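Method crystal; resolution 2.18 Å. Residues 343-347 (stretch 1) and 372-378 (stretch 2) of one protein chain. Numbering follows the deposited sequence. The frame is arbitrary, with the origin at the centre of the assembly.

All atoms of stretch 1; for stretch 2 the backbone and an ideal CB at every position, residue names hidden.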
# COMPACT_ATOMS: atom_id res chain seq x y z
N VAL A 343 -12.86 12.48 -3.57
CA VAL A 343 -12.30 13.33 -2.53
C VAL A 343 -11.46 12.41 -1.64
O VAL A 343 -11.83 11.25 -1.46
CB VAL A 343 -13.42 14.06 -1.74
CG1 VAL A 343 -14.33 13.04 -1.09
CG2 VAL A 343 -12.82 15.01 -0.65
N TYR A 344 -10.32 12.91 -1.15
CA TYR A 344 -9.34 12.08 -0.44
C TYR A 344 -8.81 12.87 0.76
O TYR A 344 -8.68 14.09 0.68
CB TYR A 344 -8.18 11.70 -1.39
CG TYR A 344 -8.68 10.83 -2.51
CD1 TYR A 344 -8.65 9.43 -2.41
CD2 TYR A 344 -9.26 11.38 -3.64
CE1 TYR A 344 -9.15 8.62 -3.41
CE2 TYR A 344 -9.80 10.57 -4.64
CZ TYR A 344 -9.75 9.20 -4.51
OH TYR A 344 -10.28 8.40 -5.50
N ALA A 345 -8.51 12.18 1.86
CA ALA A 345 -8.00 12.79 3.07
C ALA A 345 -7.05 11.79 3.70
O ALA A 345 -7.35 10.61 3.74
CB ALA A 345 -9.11 13.12 4.06
N VAL A 346 -5.93 12.29 4.22
CA VAL A 346 -4.97 11.47 4.93
C VAL A 346 -4.61 12.31 6.15
O VAL A 346 -4.31 13.50 6.03
CB VAL A 346 -3.65 11.22 4.11
CG1 VAL A 346 -2.55 10.59 4.99
CG2 VAL A 346 -3.89 10.31 2.92
N ALA A 347 -4.70 11.69 7.32
CA ALA A 347 -4.31 12.33 8.57
C ALA A 347 -3.10 11.58 9.12
O ALA A 347 -3.12 10.34 9.18
CB ALA A 347 -5.48 12.22 9.60
N UNK A 372 -15.63 3.38 -2.23
CA UNK A 372 -14.51 3.59 -1.33
C UNK A 372 -13.20 3.40 -2.07
O UNK A 372 -13.10 2.51 -2.91
CB UNK A 372 -14.59 2.64 -0.13
N UNK A 373 -12.21 4.24 -1.76
CA UNK A 373 -10.96 4.23 -2.50
C UNK A 373 -9.78 4.64 -1.63
O UNK A 373 -8.99 5.50 -2.02
CB UNK A 373 -11.06 5.16 -3.71
N UNK A 374 -9.66 4.02 -0.47
CA UNK A 374 -8.58 4.32 0.47
C UNK A 374 -7.20 4.27 -0.18
O UNK A 374 -6.36 5.09 0.14
CB UNK A 374 -8.63 3.34 1.64
N UNK A 375 -6.97 3.31 -1.07
CA UNK A 375 -5.66 3.17 -1.74
C UNK A 375 -5.41 4.33 -2.68
O UNK A 375 -4.27 4.57 -3.06
CB UNK A 375 -5.58 1.85 -2.51
N UNK A 376 -6.45 5.08 -3.03
CA UNK A 376 -6.26 6.29 -3.83
C UNK A 376 -5.28 7.27 -3.22
O UNK A 376 -4.62 8.03 -3.93
CB UNK A 376 -7.60 6.99 -4.04
N UNK A 377 -5.16 7.21 -1.90
CA UNK A 377 -4.31 8.13 -1.16
C UNK A 377 -2.84 7.93 -1.51
O UNK A 377 -2.07 8.87 -1.40
CB UNK A 377 -4.52 7.95 0.34
N UNK A 378 -2.45 6.71 -1.89
CA UNK A 378 -1.07 6.40 -2.24
C UNK A 378 -0.91 6.09 -3.73
O UNK A 378 0.21 5.97 -4.22
CB UNK A 378 -0.57 5.22 -1.41

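Stretch 1 is an extended strand, and it meets stretch 2 mainly through the side chains of Tyr344 and Val346, whose CA-to-CB bonds both point toward the other segment. Position 372 lies beyond their reach, with nothing of stretch 1 within 5.5 Å of its ideal CB. Its phi of -59° and psi of 141° are compatible with most residues, proline among them, and the contact does not choose. The residue is Pro372, which makes no contact with the strand.

At position 373 the CA-to-CB bond points toward stretch 1, and the ideal CB lies 3.8 Å from Tyr344 OH. A phenolic hydroxyl so near can donate a hydrogen bond, so a short polar side chain with an acceptor would suit: Asp, Asn, perhaps Ser, with Glu or Gln needing to fold back. The deposited residue is Asp373. With chi1 at -169° (t), its carboxylate receives a hydrogen bond from the tyrosine, Tyr344 OH to Asp373 OD2 being 2.6 Å, a short bond that ties the tip of the ring to the start of a type I turn.

Positions 374 and 375 are the central residues of that turn, and both direct CA-to-CB away from the strand. Stretch 1 therefore sets little limit on either, and many side chains compatible with a turn would serve. They are Ser374 and Leu375, neither of which touches stretch 1.

Position 376 is far more restrictive. Its phi of -56° and psi of -26° are open to any L-amino acid, so the backbone conformation does not call for glycine. The ring of Tyr344 does: an ideal CB would sit 2.3 Å from Tyr344 CE1, a clash even for alanine. Gly376 fits, and its bare CA packs 3.7 Å from Tyr344 CE1. The turn is closed by its amide, with Gly376 N donating to Asp373 O at 2.8 Å.

At position 377 CA-to-CB runs sideways, yet the ideal CB is 3.5 Å from Val346 CG2 and 5.2 Å from both Ala345 O and Tyr344 CD1. This largely apolar surrounding favours a small or beta-branched residue such as Ala, Val or Thr. It is Thr377, with chi1 at 56° (p). Its methyl meets the valine, Thr377 CG2 to Val346 CG2 being 3.5 Å, while its hydroxyl is satisfied within its own segment, Thr377 OG1 donating to Ser374 O at 2.7 Å.

Position 378 again points away, leaving the choice open as far as the strand is concerned. Val378 makes no contact with it.

Stretch 2, residues 372-378: PDSLGTV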
# COMPACT_ATOMS: atom_id res chain seq x y z
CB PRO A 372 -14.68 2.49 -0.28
CG PRO A 372 -15.87 1.66 -0.71
CD PRO A 372 -16.67 2.51 -1.64
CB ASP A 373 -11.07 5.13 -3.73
CG ASP A 373 -9.89 4.97 -4.69
OD1 ASP A 373 -9.23 3.91 -4.64
OD2 ASP A 373 -9.62 5.90 -5.49
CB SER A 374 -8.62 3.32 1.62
OG SER A 374 -9.91 3.36 2.20
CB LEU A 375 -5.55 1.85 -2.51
CG LEU A 375 -5.59 0.62 -1.58
CD1 LEU A 375 -5.71 -0.65 -2.38
CD2 LEU A 375 -4.39 0.58 -0.61
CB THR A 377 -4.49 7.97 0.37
OG1 THR A 377 -4.25 6.61 0.74
CG2 THR A 377 -5.89 8.39 0.81
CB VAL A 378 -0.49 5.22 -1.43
CG1 VAL A 378 -0.30 5.57 0.07
CG2 VAL A 378 -1.35 3.95 -1.59
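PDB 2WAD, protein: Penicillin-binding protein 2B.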